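Local coordinates for ykuJ (Bacillus subtilis, PDB 2FFG), which is of unknown function but is a small alpha/beta protein of the DUF1797 family that associates with a second copy of itself, at residues A[2-7]-A[73-78]; A[8-13]-A[27-32]; A[16-21]-A[41-46]; A[48-53]-A[62-67]; A[32-37]-A[53-58]. One frame throughout, in Å; residues are numbered along the deposited sequence.

Contact 1: A[2-7]-A[73-78]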
# COMPACT_ATOMS: atom_id res chain seq x y z
N SER A 2 2.26 -16.49 0.14
CA SER A 2 3.42 -16.49 1.09
C SER A 2 3.91 -15.07 1.32
O SER A 2 3.60 -14.16 0.54
CB SER A 2 4.56 -17.34 0.53
OG SER A 2 5.10 -16.74 -0.63
N GLN A 3 4.69 -14.89 2.38
CA GLN A 3 5.23 -13.58 2.72
C GLN A 3 6.04 -12.99 1.58
O GLN A 3 5.91 -11.80 1.26
CB GLN A 3 6.08 -13.69 3.98
CG GLN A 3 6.46 -12.34 4.57
CD GLN A 3 7.08 -12.45 5.94
OE1 GLN A 3 7.40 -11.45 6.58
NE2 GLN A 3 7.27 -13.69 6.40
N LEU A 4 6.88 -13.82 0.96
CA LEU A 4 7.72 -13.36 -0.14
C LEU A 4 6.86 -12.83 -1.30
O LEU A 4 7.13 -11.76 -1.84
CB LEU A 4 8.62 -14.52 -0.60
CG LEU A 4 9.98 -14.24 -1.24
CD1 LEU A 4 10.75 -13.15 -0.48
CD2 LEU A 4 10.79 -15.54 -1.24
N MSE A 5 5.83 -13.59 -1.66
CA MSE A 5 4.90 -13.20 -2.73
C MSE A 5 4.37 -11.79 -2.42
O MSE A 5 4.39 -10.90 -3.28
CB MSE A 5 3.73 -14.20 -2.79
CG MSE A 5 2.58 -13.85 -3.76
SE MSE A 5 1.07 -15.15 -3.83
CE MSE A 5 -0.01 -14.45 -2.37
N GLY A 6 3.94 -11.60 -1.18
CA GLY A 6 3.40 -10.32 -0.75
C GLY A 6 4.35 -9.15 -0.82
O GLY A 6 3.91 -8.02 -1.03
N ILE A 7 5.64 -9.40 -0.64
CA ILE A 7 6.65 -8.34 -0.69
C ILE A 7 6.93 -7.91 -2.12
O ILE A 7 7.17 -6.74 -2.41
CB ILE A 7 7.99 -8.81 -0.08
CG1 ILE A 7 7.83 -9.11 1.41
CG2 ILE A 7 9.08 -7.77 -0.36
CD1 ILE A 7 7.31 -7.99 2.32
N GLU A 73 16.23 -9.66 0.26
CA GLU A 73 16.92 -8.97 1.33
C GLU A 73 15.89 -8.53 2.37
O GLU A 73 16.09 -8.69 3.58
CB GLU A 73 17.65 -7.76 0.75
CG GLU A 73 18.50 -6.98 1.73
CD GLU A 73 19.78 -7.68 2.10
OE1 GLU A 73 20.35 -8.38 1.23
OE2 GLU A 73 20.24 -7.52 3.25
N ILE A 74 14.78 -7.96 1.90
CA ILE A 74 13.75 -7.51 2.82
C ILE A 74 13.21 -8.69 3.61
O ILE A 74 13.07 -8.63 4.83
CB ILE A 74 12.58 -6.83 2.08
CG1 ILE A 74 13.07 -5.56 1.38
CG2 ILE A 74 11.49 -6.45 3.08
CD1 ILE A 74 14.56 -5.39 1.02
N PHE A 75 12.92 -9.78 2.90
CA PHE A 75 12.40 -10.99 3.53
C PHE A 75 13.31 -11.48 4.66
O PHE A 75 12.88 -11.64 5.80
CB PHE A 75 12.24 -12.09 2.48
CG PHE A 75 11.76 -13.40 3.04
CD1 PHE A 75 10.41 -13.61 3.31
CD2 PHE A 75 12.67 -14.41 3.35
CE1 PHE A 75 9.97 -14.81 3.88
CE2 PHE A 75 12.24 -15.61 3.92
CZ PHE A 75 10.88 -15.80 4.19
N GLU A 76 14.58 -11.71 4.34
CA GLU A 76 15.52 -12.19 5.34
C GLU A 76 15.63 -11.23 6.51
O GLU A 76 15.82 -11.63 7.66
CB GLU A 76 16.89 -12.44 4.69
CG GLU A 76 16.83 -13.41 3.51
CD GLU A 76 18.20 -13.86 3.01
OE1 GLU A 76 19.17 -13.09 3.15
OE2 GLU A 76 18.31 -14.97 2.46
N LEU A 77 15.50 -9.95 6.22
CA LEU A 77 15.59 -8.91 7.23
C LEU A 77 14.38 -8.98 8.17
O LEU A 77 14.51 -8.82 9.38
CB LEU A 77 15.64 -7.55 6.53
CG LEU A 77 16.57 -6.45 7.02
CD1 LEU A 77 17.96 -7.00 7.37
CD2 LEU A 77 16.64 -5.41 5.91
N LEU A 78 13.21 -9.23 7.60
CA LEU A 78 12.00 -9.33 8.40
C LEU A 78 11.99 -10.66 9.14
O LEU A 78 11.37 -10.76 10.19
CB LEU A 78 10.77 -9.23 7.50
CG LEU A 78 10.62 -7.92 6.74
CD1 LEU A 78 9.50 -8.04 5.74
CD2 LEU A 78 10.35 -6.78 7.71

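Contact 2: A[8-13]-A[27-32]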
# COMPACT_ATOMS: atom_id res chain seq x y z
N ILE A 8 6.94 -8.88 -3.02
CA ILE A 8 7.21 -8.63 -4.42
C ILE A 8 6.06 -7.85 -5.03
O ILE A 8 6.27 -6.92 -5.80
CB ILE A 8 7.40 -9.96 -5.18
CG1 ILE A 8 8.61 -10.70 -4.61
CG2 ILE A 8 7.55 -9.68 -6.67
CD1 ILE A 8 8.73 -12.16 -5.04
N THR A 9 4.84 -8.23 -4.69
CA THR A 9 3.67 -7.55 -5.21
C THR A 9 3.76 -6.08 -4.82
O THR A 9 3.66 -5.19 -5.67
CB THR A 9 2.37 -8.14 -4.63
OG1 THR A 9 2.31 -9.54 -4.91
CG2 THR A 9 1.16 -7.47 -5.28
N ARG A 10 3.98 -5.83 -3.54
CA ARG A 10 4.08 -4.47 -3.04
C ARG A 10 5.17 -3.65 -3.73
O ARG A 10 5.01 -2.44 -3.94
CB ARG A 10 4.31 -4.50 -1.53
CG ARG A 10 3.09 -4.98 -0.73
CD ARG A 10 3.45 -5.19 0.74
NE ARG A 10 2.28 -5.44 1.58
CZ ARG A 10 1.56 -6.55 1.57
NH1 ARG A 10 1.88 -7.55 0.76
NH2 ARG A 10 0.51 -6.67 2.37
N LEU A 11 6.27 -4.30 -4.08
CA LEU A 11 7.36 -3.60 -4.74
C LEU A 11 7.02 -3.33 -6.20
O LEU A 11 7.52 -2.38 -6.79
CB LEU A 11 8.66 -4.39 -4.64
CG LEU A 11 9.23 -4.56 -3.22
CD1 LEU A 11 10.55 -5.30 -3.27
CD2 LEU A 11 9.42 -3.20 -2.58
N GLN A 12 6.18 -4.17 -6.79
CA GLN A 12 5.79 -3.99 -8.18
C GLN A 12 4.85 -2.81 -8.29
O GLN A 12 4.98 -1.99 -9.20
CB GLN A 12 5.12 -5.25 -8.71
CG GLN A 12 6.05 -6.44 -8.81
CD GLN A 12 5.33 -7.70 -9.23
OE1 GLN A 12 4.24 -8.00 -8.74
NE2 GLN A 12 5.93 -8.44 -10.15
N SER A 13 3.90 -2.72 -7.36
CA SER A 13 2.96 -1.61 -7.37
C SER A 13 3.68 -0.34 -6.94
O SER A 13 3.27 0.76 -7.30
CB SER A 13 1.76 -1.89 -6.45
OG SER A 13 2.17 -2.16 -5.12
N ARG A 27 8.04 3.13 0.65
CA ARG A 27 7.13 2.51 1.61
C ARG A 27 7.93 1.77 2.69
O ARG A 27 9.13 1.51 2.53
CB ARG A 27 6.15 1.56 0.92
CG ARG A 27 6.72 0.25 0.42
CD ARG A 27 5.71 -0.44 -0.49
NE ARG A 27 4.54 -0.95 0.22
CZ ARG A 27 3.39 -1.29 -0.37
NH1 ARG A 27 3.24 -1.17 -1.69
NH2 ARG A 27 2.38 -1.77 0.36
N TYR A 28 7.26 1.45 3.78
CA TYR A 28 7.88 0.77 4.90
C TYR A 28 7.44 -0.67 4.97
O TYR A 28 6.41 -1.06 4.42
CB TYR A 28 7.48 1.42 6.23
CG TYR A 28 8.00 2.81 6.43
CD1 TYR A 28 9.30 3.03 6.88
CD2 TYR A 28 7.21 3.92 6.15
CE1 TYR A 28 9.80 4.32 7.05
CE2 TYR A 28 7.70 5.23 6.32
CZ TYR A 28 9.00 5.42 6.77
OH TYR A 28 9.49 6.69 6.94
N PHE A 29 8.24 -1.47 5.65
CA PHE A 29 7.92 -2.85 5.89
C PHE A 29 8.14 -2.95 7.37
O PHE A 29 9.25 -2.72 7.85
CB PHE A 29 8.86 -3.80 5.14
CG PHE A 29 8.59 -3.86 3.68
CD1 PHE A 29 9.10 -2.88 2.83
CD2 PHE A 29 7.79 -4.86 3.15
CE1 PHE A 29 8.80 -2.90 1.47
CE2 PHE A 29 7.48 -4.89 1.80
CZ PHE A 29 7.98 -3.91 0.95
N GLU A 30 7.08 -3.24 8.10
CA GLU A 30 7.20 -3.36 9.53
C GLU A 30 6.77 -4.72 10.01
O GLU A 30 6.04 -5.44 9.33
CB GLU A 30 6.39 -2.26 10.22
CG GLU A 30 4.98 -2.08 9.71
CD GLU A 30 4.25 -0.95 10.42
OE1 GLU A 30 4.68 0.22 10.32
OE2 GLU A 30 3.23 -1.23 11.09
N VAL A 31 7.27 -5.08 11.18
CA VAL A 31 6.96 -6.35 11.82
C VAL A 31 6.49 -5.98 13.22
O VAL A 31 7.23 -5.37 13.98
CB VAL A 31 8.22 -7.25 11.93
CG1 VAL A 31 7.93 -8.46 12.80
CG2 VAL A 31 8.65 -7.71 10.55
N ASN A 32 5.25 -6.32 13.53
CA ASN A 32 4.69 -6.04 14.86
C ASN A 32 4.62 -4.53 15.15
O ASN A 32 5.00 -4.08 16.23
CB ASN A 32 5.54 -6.75 15.93
CG ASN A 32 4.84 -6.82 17.27
OD1 ASN A 32 3.66 -7.17 17.35
ND2 ASN A 32 5.57 -6.50 18.33

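Contact 3: A[16-21]-A[41-46]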
# COMPACT_ATOMS: atom_id res chain seq x y z
N GLU A 16 5.39 0.80 -10.12
CA GLU A 16 4.30 1.14 -11.02
C GLU A 16 3.78 2.53 -10.66
O GLU A 16 3.53 3.37 -11.53
CB GLU A 16 3.20 0.09 -10.88
CG GLU A 16 1.91 0.38 -11.61
CD GLU A 16 0.86 -0.70 -11.37
OE1 GLU A 16 0.60 -1.02 -10.18
OE2 GLU A 16 0.30 -1.22 -12.36
N THR A 17 3.61 2.78 -9.37
CA THR A 17 3.11 4.06 -8.91
C THR A 17 4.14 5.17 -9.07
O THR A 17 3.79 6.33 -9.28
CB THR A 17 2.68 3.97 -7.44
OG1 THR A 17 1.66 2.97 -7.31
CG2 THR A 17 2.15 5.30 -6.95
N ALA A 18 5.42 4.82 -9.00
CA ALA A 18 6.48 5.80 -9.15
C ALA A 18 6.67 6.26 -10.59
O ALA A 18 6.99 7.43 -10.84
CB ALA A 18 7.78 5.22 -8.63
N GLU A 19 6.48 5.36 -11.55
CA GLU A 19 6.64 5.71 -12.95
C GLU A 19 5.55 6.68 -13.39
O GLU A 19 5.81 7.65 -14.10
CB GLU A 19 6.62 4.44 -13.81
CG GLU A 19 7.79 3.48 -13.53
CD GLU A 19 9.11 3.92 -14.15
OE1 GLU A 19 9.28 5.13 -14.42
OE2 GLU A 19 9.99 3.06 -14.35
N ALA A 20 4.33 6.41 -12.95
CA ALA A 20 3.18 7.25 -13.28
C ALA A 20 3.26 8.64 -12.64
O ALA A 20 3.00 9.65 -13.29
CB ALA A 20 1.89 6.55 -12.84
N ALA A 21 3.61 8.68 -11.36
CA ALA A 21 3.73 9.95 -10.66
C ALA A 21 4.98 10.68 -11.13
O ALA A 21 5.19 11.85 -10.81
CB ALA A 21 3.80 9.70 -9.15
N TYR A 41 11.88 3.68 -4.67
CA TYR A 41 12.13 3.34 -6.07
C TYR A 41 12.47 4.57 -6.88
O TYR A 41 11.69 5.52 -6.93
CB TYR A 41 10.90 2.67 -6.69
CG TYR A 41 11.12 2.31 -8.14
CD1 TYR A 41 11.98 1.27 -8.49
CD2 TYR A 41 10.49 3.01 -9.16
CE1 TYR A 41 12.21 0.94 -9.82
CE2 TYR A 41 10.71 2.69 -10.51
CZ TYR A 41 11.58 1.65 -10.83
OH TYR A 41 11.80 1.30 -12.14
N PHE A 42 13.65 4.56 -7.50
CA PHE A 42 14.07 5.68 -8.34
C PHE A 42 13.96 5.27 -9.80
O PHE A 42 14.66 4.37 -10.24
CB PHE A 42 15.52 6.08 -8.04
CG PHE A 42 15.75 6.56 -6.65
CD1 PHE A 42 15.87 5.67 -5.59
CD2 PHE A 42 15.82 7.92 -6.38
CE1 PHE A 42 16.06 6.12 -4.29
CE2 PHE A 42 16.02 8.39 -5.08
CZ PHE A 42 16.14 7.49 -4.03
N GLU A 43 13.07 5.93 -10.55
CA GLU A 43 12.92 5.60 -11.97
C GLU A 43 14.00 6.30 -12.77
O GLU A 43 13.84 6.54 -13.97
CB GLU A 43 11.54 6.00 -12.48
CG GLU A 43 11.33 7.49 -12.58
CD GLU A 43 9.96 7.89 -12.10
OE1 GLU A 43 9.68 7.70 -10.89
OE2 GLU A 43 9.17 8.39 -12.91
N LYS A 44 15.08 6.64 -12.08
CA LYS A 44 16.25 7.28 -12.67
C LYS A 44 17.12 6.10 -13.09
O LYS A 44 18.34 6.17 -13.16
CB LYS A 44 16.96 8.14 -11.62
CG LYS A 44 16.07 9.22 -11.02
CD LYS A 44 15.05 8.65 -10.05
CE LYS A 44 14.03 9.69 -9.61
NZ LYS A 44 13.06 10.00 -10.69
N ASN A 45 16.40 5.03 -13.36
CA ASN A 45 16.90 3.73 -13.78
C ASN A 45 15.69 2.92 -13.34
O ASN A 45 14.56 3.41 -13.40
CB ASN A 45 18.12 3.30 -12.96
CG ASN A 45 18.87 2.12 -13.59
OD1 ASN A 45 19.85 2.30 -14.33
ND2 ASN A 45 18.40 0.91 -13.32
N GLN A 46 15.91 1.70 -12.89
CA GLN A 46 14.81 0.86 -12.44
C GLN A 46 15.30 0.27 -11.13
O GLN A 46 15.12 -0.92 -10.86
CB GLN A 46 14.54 -0.25 -13.46
CG GLN A 46 14.50 0.24 -14.92
CD GLN A 46 13.17 0.88 -15.29
OE1 GLN A 46 12.17 0.19 -15.47
NE2 GLN A 46 13.16 2.21 -15.40

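Contact 4: A[48-53]-A[62-67]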
# COMPACT_ATOMS: atom_id res chain seq x y z
N PHE A 48 16.03 0.14 -6.76
CA PHE A 48 15.43 0.28 -5.45
C PHE A 48 16.52 0.63 -4.46
O PHE A 48 17.66 0.16 -4.58
CB PHE A 48 14.78 -1.03 -5.01
CG PHE A 48 13.66 -1.47 -5.90
CD1 PHE A 48 13.91 -2.03 -7.15
CD2 PHE A 48 12.34 -1.32 -5.49
CE1 PHE A 48 12.87 -2.43 -7.97
CE2 PHE A 48 11.29 -1.72 -6.31
CZ PHE A 48 11.55 -2.27 -7.55
N GLU A 49 16.19 1.48 -3.50
CA GLU A 49 17.13 1.85 -2.46
C GLU A 49 16.53 1.37 -1.14
O GLU A 49 15.47 1.83 -0.73
CB GLU A 49 17.35 3.35 -2.42
CG GLU A 49 18.37 3.77 -1.38
CD GLU A 49 18.46 5.27 -1.23
OE1 GLU A 49 17.44 5.89 -0.84
OE2 GLU A 49 19.54 5.83 -1.48
N LEU A 50 17.20 0.42 -0.51
CA LEU A 50 16.72 -0.11 0.75
C LEU A 50 17.42 0.55 1.94
O LEU A 50 18.65 0.62 2.00
CB LEU A 50 16.95 -1.62 0.80
CG LEU A 50 16.48 -2.35 2.05
CD1 LEU A 50 14.97 -2.53 2.03
CD2 LEU A 50 17.17 -3.70 2.13
N THR A 51 16.62 1.06 2.87
CA THR A 51 17.12 1.70 4.07
C THR A 51 16.78 0.80 5.26
O THR A 51 15.62 0.46 5.48
CB THR A 51 16.47 3.09 4.23
OG1 THR A 51 16.87 3.91 3.13
CG2 THR A 51 16.92 3.74 5.52
N VAL A 52 17.81 0.40 6.00
CA VAL A 52 17.67 -0.49 7.15
C VAL A 52 17.85 0.29 8.45
O VAL A 52 18.92 0.83 8.72
CB VAL A 52 18.73 -1.62 7.10
CG1 VAL A 52 18.46 -2.64 8.21
CG2 VAL A 52 18.74 -2.27 5.73
N PHE A 53 16.81 0.31 9.27
CA PHE A 53 16.89 1.07 10.52
C PHE A 53 17.62 0.36 11.66
O PHE A 53 17.66 -0.87 11.74
CB PHE A 53 15.47 1.46 10.97
CG PHE A 53 14.71 2.24 9.92
CD1 PHE A 53 15.13 3.51 9.53
CD2 PHE A 53 13.60 1.68 9.28
CE1 PHE A 53 14.46 4.21 8.52
CE2 PHE A 53 12.92 2.37 8.27
CZ PHE A 53 13.36 3.63 7.89
N TYR A 62 21.17 0.58 0.87
CA TYR A 62 21.76 -0.36 -0.08
C TYR A 62 21.01 -0.30 -1.41
O TYR A 62 19.79 -0.45 -1.45
CB TYR A 62 21.68 -1.79 0.47
CG TYR A 62 22.24 -1.92 1.85
CD1 TYR A 62 21.47 -1.61 2.98
CD2 TYR A 62 23.57 -2.31 2.05
CE1 TYR A 62 22.01 -1.69 4.27
CE2 TYR A 62 24.12 -2.38 3.33
CZ TYR A 62 23.34 -2.08 4.44
OH TYR A 62 23.88 -2.16 5.70
N PRO A 63 21.74 -0.06 -2.51
CA PRO A 63 21.07 0.00 -3.81
C PRO A 63 20.85 -1.39 -4.41
O PRO A 63 21.63 -2.31 -4.18
CB PRO A 63 22.02 0.86 -4.64
CG PRO A 63 23.37 0.46 -4.11
CD PRO A 63 23.15 0.38 -2.61
N PHE A 64 19.76 -1.54 -5.16
CA PHE A 64 19.41 -2.79 -5.83
C PHE A 64 18.76 -2.39 -7.15
O PHE A 64 17.96 -1.46 -7.20
CB PHE A 64 18.39 -3.61 -5.02
CG PHE A 64 18.93 -4.19 -3.75
CD1 PHE A 64 18.98 -3.45 -2.58
CD2 PHE A 64 19.40 -5.50 -3.72
CE1 PHE A 64 19.48 -3.99 -1.40
CE2 PHE A 64 19.91 -6.06 -2.55
CZ PHE A 64 19.95 -5.30 -1.39
N ASP A 65 19.10 -3.10 -8.22
CA ASP A 65 18.52 -2.80 -9.52
C ASP A 65 17.58 -3.92 -9.92
O ASP A 65 16.99 -3.89 -10.99
CB ASP A 65 19.62 -2.64 -10.58
CG ASP A 65 20.50 -3.87 -10.70
OD1 ASP A 65 21.23 -4.17 -9.73
OD2 ASP A 65 20.45 -4.53 -11.75
N ASN A 66 17.44 -4.91 -9.04
CA ASN A 66 16.57 -6.03 -9.32
C ASN A 66 15.55 -6.27 -8.20
O ASN A 66 15.91 -6.53 -7.06
CB ASN A 66 17.40 -7.28 -9.54
CG ASN A 66 16.55 -8.48 -9.87
OD1 ASN A 66 15.69 -8.86 -9.08
ND2 ASN A 66 16.79 -9.09 -11.03
N ILE A 67 14.28 -6.20 -8.57
CA ILE A 67 13.18 -6.39 -7.64
C ILE A 67 13.21 -7.71 -6.85
O ILE A 67 12.84 -7.75 -5.68
CB ILE A 67 11.84 -6.27 -8.39
CG1 ILE A 67 10.69 -6.19 -7.39
CG2 ILE A 67 11.66 -7.46 -9.33
CD1 ILE A 67 10.20 -7.49 -6.69

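Contact 5: A[32-37]-A[53-58]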
# COMPACT_ATOMS: atom_id res chain seq x y z
N ASN A 32 5.25 -6.32 13.53
CA ASN A 32 4.69 -6.04 14.86
C ASN A 32 4.62 -4.53 15.15
O ASN A 32 5.00 -4.08 16.23
CB ASN A 32 5.54 -6.75 15.93
CG ASN A 32 4.84 -6.82 17.27
OD1 ASN A 32 3.66 -7.17 17.35
ND2 ASN A 32 5.57 -6.50 18.33
N GLY A 33 4.13 -3.77 14.18
CA GLY A 33 4.00 -2.33 14.34
C GLY A 33 5.29 -1.51 14.29
O GLY A 33 5.25 -0.29 14.31
N GLU A 34 6.43 -2.19 14.22
CA GLU A 34 7.71 -1.49 14.19
C GLU A 34 8.36 -1.47 12.80
O GLU A 34 8.49 -2.49 12.13
CB GLU A 34 8.67 -2.15 15.18
CG GLU A 34 10.05 -1.55 15.22
CD GLU A 34 11.00 -2.35 16.08
OE1 GLU A 34 10.98 -3.60 15.97
OE2 GLU A 34 11.77 -1.75 16.86
N LYS A 35 8.77 -0.28 12.37
CA LYS A 35 9.42 -0.12 11.07
C LYS A 35 10.78 -0.81 11.06
O LYS A 35 11.67 -0.44 11.81
CB LYS A 35 9.61 1.37 10.75
CG LYS A 35 8.32 2.14 10.51
CD LYS A 35 8.58 3.63 10.52
CE LYS A 35 7.36 4.44 10.08
NZ LYS A 35 6.19 4.21 10.97
N ILE A 36 10.92 -1.82 10.21
CA ILE A 36 12.18 -2.54 10.09
C ILE A 36 13.00 -1.92 8.97
O ILE A 36 14.21 -1.74 9.12
CB ILE A 36 11.95 -4.03 9.76
CG1 ILE A 36 11.12 -4.68 10.86
CG2 ILE A 36 13.28 -4.73 9.61
CD1 ILE A 36 11.71 -4.68 12.30
N CYS A 37 12.34 -1.59 7.87
CA CYS A 37 13.00 -0.98 6.72
C CYS A 37 12.03 -0.27 5.76
O CYS A 37 10.81 -0.44 5.82
CB CYS A 37 13.79 -2.05 5.94
SG CYS A 37 12.77 -3.32 5.14
N PHE A 53 16.81 0.31 9.27
CA PHE A 53 16.89 1.07 10.52
C PHE A 53 17.62 0.36 11.66
O PHE A 53 17.66 -0.87 11.74
CB PHE A 53 15.47 1.46 10.97
CG PHE A 53 14.71 2.24 9.92
CD1 PHE A 53 15.13 3.51 9.53
CD2 PHE A 53 13.60 1.68 9.28
CE1 PHE A 53 14.46 4.21 8.52
CE2 PHE A 53 12.92 2.37 8.27
CZ PHE A 53 13.36 3.63 7.89
N GLN A 54 18.23 1.17 12.51
CA GLN A 54 18.93 0.68 13.69
C GLN A 54 18.76 1.76 14.76
O GLN A 54 19.10 2.92 14.53
CB GLN A 54 20.42 0.44 13.40
CG GLN A 54 21.19 -0.05 14.63
CD GLN A 54 22.68 -0.28 14.36
OE1 GLN A 54 23.38 0.61 13.88
NE2 GLN A 54 23.16 -1.47 14.70
N LYS A 55 18.22 1.38 15.91
CA LYS A 55 18.00 2.33 17.00
C LYS A 55 19.22 3.17 17.41
O LYS A 55 20.33 2.67 17.57
CB LYS A 55 17.48 1.59 18.23
CG LYS A 55 16.07 1.06 18.11
CD LYS A 55 15.61 0.52 19.46
CE LYS A 55 14.18 0.04 19.42
NZ LYS A 55 13.77 -0.50 20.74
N GLY A 56 18.98 4.47 17.58
CA GLY A 56 20.03 5.39 17.98
C GLY A 56 21.13 5.54 16.95
O GLY A 56 22.13 6.22 17.19
N GLU A 57 20.93 4.92 15.79
CA GLU A 57 21.93 4.96 14.74
C GLU A 57 21.38 5.51 13.42
O GLU A 57 20.20 5.39 13.12
CB GLU A 57 22.48 3.55 14.51
CG GLU A 57 23.98 3.48 14.40
CD GLU A 57 24.68 3.89 15.69
OE1 GLU A 57 24.79 3.06 16.61
OE2 GLU A 57 25.11 5.07 15.77
N LYS A 58 22.26 6.12 12.63
CA LYS A 58 21.89 6.63 11.32
C LYS A 58 21.62 5.37 10.48
O LYS A 58 22.39 4.42 10.52
CB LYS A 58 23.07 7.43 10.76
CG LYS A 58 22.90 8.01 9.38
CD LYS A 58 24.15 8.82 9.03
CE LYS A 58 24.02 9.55 7.70
NZ LYS A 58 23.89 8.60 6.56
O HOH W 1 16.04 -2.75 11.18

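Contact 1: A[2-7]-A[73-78]
Leu-4 and Phe-75 make the tightest meeting between segments 2-7 and 73-78: Leu-4 CD1 lies 3.5 Å from Phe-75 CB and 3.7 Å from Phe-75 CG, the two side chains crossing at about a right angle. Phe-75 CG is anti to the backbone N (chi1 178°), and the ring beyond it reaches helix 3-7, where Phe-75 CE1 also meets Gln-3 CB at 4.0 Å. An alanine in place of Phe-75 would keep CB against Leu-4 but lose the ring, and would probably open a gap beside Gln-3 and leave Leu-4 freer to turn. Segments 2-7 and 73-78 belong to the two helices of a two-layer alpha/beta fold, lying on one face of a four-stranded antiparallel sheet; the short segments run at 131° to each other, with axes 10.1 Å apart. Toward the sheet the contact is buried but less close. Ile-7 and Leu-78 reach tip to tip, CD1 to CD1 at 4.1 Å, and Ile-7 CG2 stands 4.4 Å from Ile-74 CB. Phe-29 of the sheet packs against both Ile-7 and Ile-74. On the solvent side Gln-3 is exposed, with the CB of its stem beside Phe-75 CE1.

Contact 2: A[8-13]-A[27-32]
Arg-10 and Arg-27 cross at about a right angle, the aliphatic stem of one against the guanidinium of the other. Arg-10 CB sits 3.4 Å above the centre of the Arg-27 guanidinium, and Arg-10 CG is 3.5 Å from Arg-27 NH2. The Arg-27 chain bends at chi3 (-70°), which turns NE out of the line of the stem. Charge is the second element: Arg-10 NE and Arg-27 NH2 are 3.9 Å apart, a repulsion that Glu-16 of the second subunit probably offsets, since its OE1 forms salt bridges with both. Arg-10 NH1 bonds to Gly-6 O in its own helix. Ser-13 OG donates to Arg-10 O over 3.1 Å from above the carbonyl plane, and lies near the plane of the Arg-27 guanidinium at its edge. The apolar element is Leu-11, whose CD2 meets the edge of the Phe-29 ring 3.9 Å from CZ. Segment 8-13 of helix 3-21 runs nearly antiparallel to strand 25-31, a helix-on-sheet layer of an alpha/beta fold whose arginine side belongs to the subunit interface.

Contact 3: A[16-21]-A[41-46]
Glu-19 bends at chi2 (-77°), bringing CD back toward segment 41-46, while Glu-43 sets CG between its backbone N and carbonyl carbon (chi1 70°); the two acids slide past each other in opposite directions. Glu-19 OE1 comes close to Glu-43 CB, and Glu-19 OE1 and Glu-43 OE2 are 3.6 Å apart, with the carboxylate planes turned 61° from each other. So near a like charge, one acid may have its pKa raised, although Glu-43 is poorly ordered. Glu-19 OE2 accepts two weak hydrogen bonds, from Tyr-41 OH at 3.4 Å and from Gln-46 NE2 at 3.4 Å. It reaches the Tyr-41 ring at the edge, in the ring plane. Ala-18 CB meets that edge too, 3.5 Å from Tyr-41 CD2. The contact brings the C-terminal part of helix 3-21 over the end of strand 34-42 and the turn that follows it. Tyr-41 also packs against Leu-14 and Gln-15 of the same helix and meets the Phe-48 ring of strand 47-54, while Ala-18 touches Met-25 of strand 25-31.

Contact 4: A[48-53]-A[62-67]
Leu-50 and Tyr-62 form a hydrogen-bonded antiparallel pair: Leu-50 N donates to Tyr-62 O at 2.9 Å and Tyr-62 N to Leu-50 O at 2.8 Å. Phe-48 and Phe-64 repeat the arrangement; Phe-64 N reaches Phe-48 O at 2.8 Å, while the return bond from Phe-48 N to Phe-64 O is modelled unusually short, so its exact length is doubtful. Between them Glu-49 faces Pro-63 in a non-hydrogen-bonded pair, where proline's missing N-H costs the ladder nothing; Pro-63 CA makes a C-H...O contact with Phe-48 O (3.5 Å). Side chains add apolar contacts on the face that carries Phe-48, Leu-50, Tyr-62 and Phe-64. Leu-50 CB lies 4.1 Å from Phe-64 CE1, obliquely to the ring, and Val-52 CG2 meets Tyr-62 CE1 at 3.6 Å. Ile-67, just past the end of strand 57-64, lies beside Phe-48, pointing the same way, with Phe-48 CE1 4.0 Å from Ile-67 CB. Asn-66 is the N-cap of helix 67-79, its OD1 accepting from Met-69 N. Farther out, Ile-74 and Leu-77 of that helix rest on Leu-50 and Val-52, and Leu-11 of helix 3-21 on Phe-48. Four backbone bonds thus tie the Phe-48/Phe-64 and Leu-50/Tyr-62 pairs of this beta hairpin, while Phe-48 and Leu-50 supply an apolar floor under the helices.

Contact 5: A[32-37]-A[53-58]
Ile-36 O is gripped twice: Phe-53 N donates a weak hydrogen bond over 3.3 Å, and a water donates to Ile-36 O from 2.9 Å. The same water also donates to Phe-53 O, bridging the two strands beside their weak direct bond. Strand 34-42, which pairs with strand 47-54 in this beta hairpin, carries on its other edge a classic beta bulge, Ile-36 and Cys-37 both facing Phe-29 of strand 25-31. Phe-53 holds CG anti to its carbonyl carbon (chi1 -56°), and the ring lies obliquely against the bulged backbone, with CD2 3.5 Å from Ile-36 O and CE2 3.7 Å from Cys-37 CA. Tyr-28, which has a cation-pi contact with Lys-35, also touches this ring. An alanine at Phe-53 would keep the backbone bond but would probably open a gap over the bulge and leave Cys-37 CA and Tyr-28 without their aromatic neighbour. Beyond Phe-53 the chain reverses through a type II beta turn from Gln-54 to Glu-57, closed by Glu-57 N donating to Gln-54 O at 3.0 Å. At the exposed margin Glu-34 and Lys-55 cross at about a right angle; Glu-34 OE2 is 3.9 Å from Lys-55 CE but 4.5 Å from Lys-55 NZ, too far for a salt bridge.

Contacts 1, 2 and 3 follow helix 3-21 from its start to its far end, contacts 1 and 3 lying on opposite sides of the chain's centre with their own centres about 21 Å apart. Contact 1 is joined to contact 2 through Phe-29, and to contact 4 through Leu-50, against which Ile-74 and Glu-73 pack. Contacts 2 and 5 share the ladder between strands 25-31 and 34-42, with the Phe-29 backbone hydrogen-bonded to both Ile-36 and Cys-37. Tyr-41 against Phe-48 connects contacts 3 and 4, while contacts 4 and 5 share Phe-53. The second subunit meets contact 2 chiefly, and contact 5 weakly through Lys-35. No active site is known for this protein.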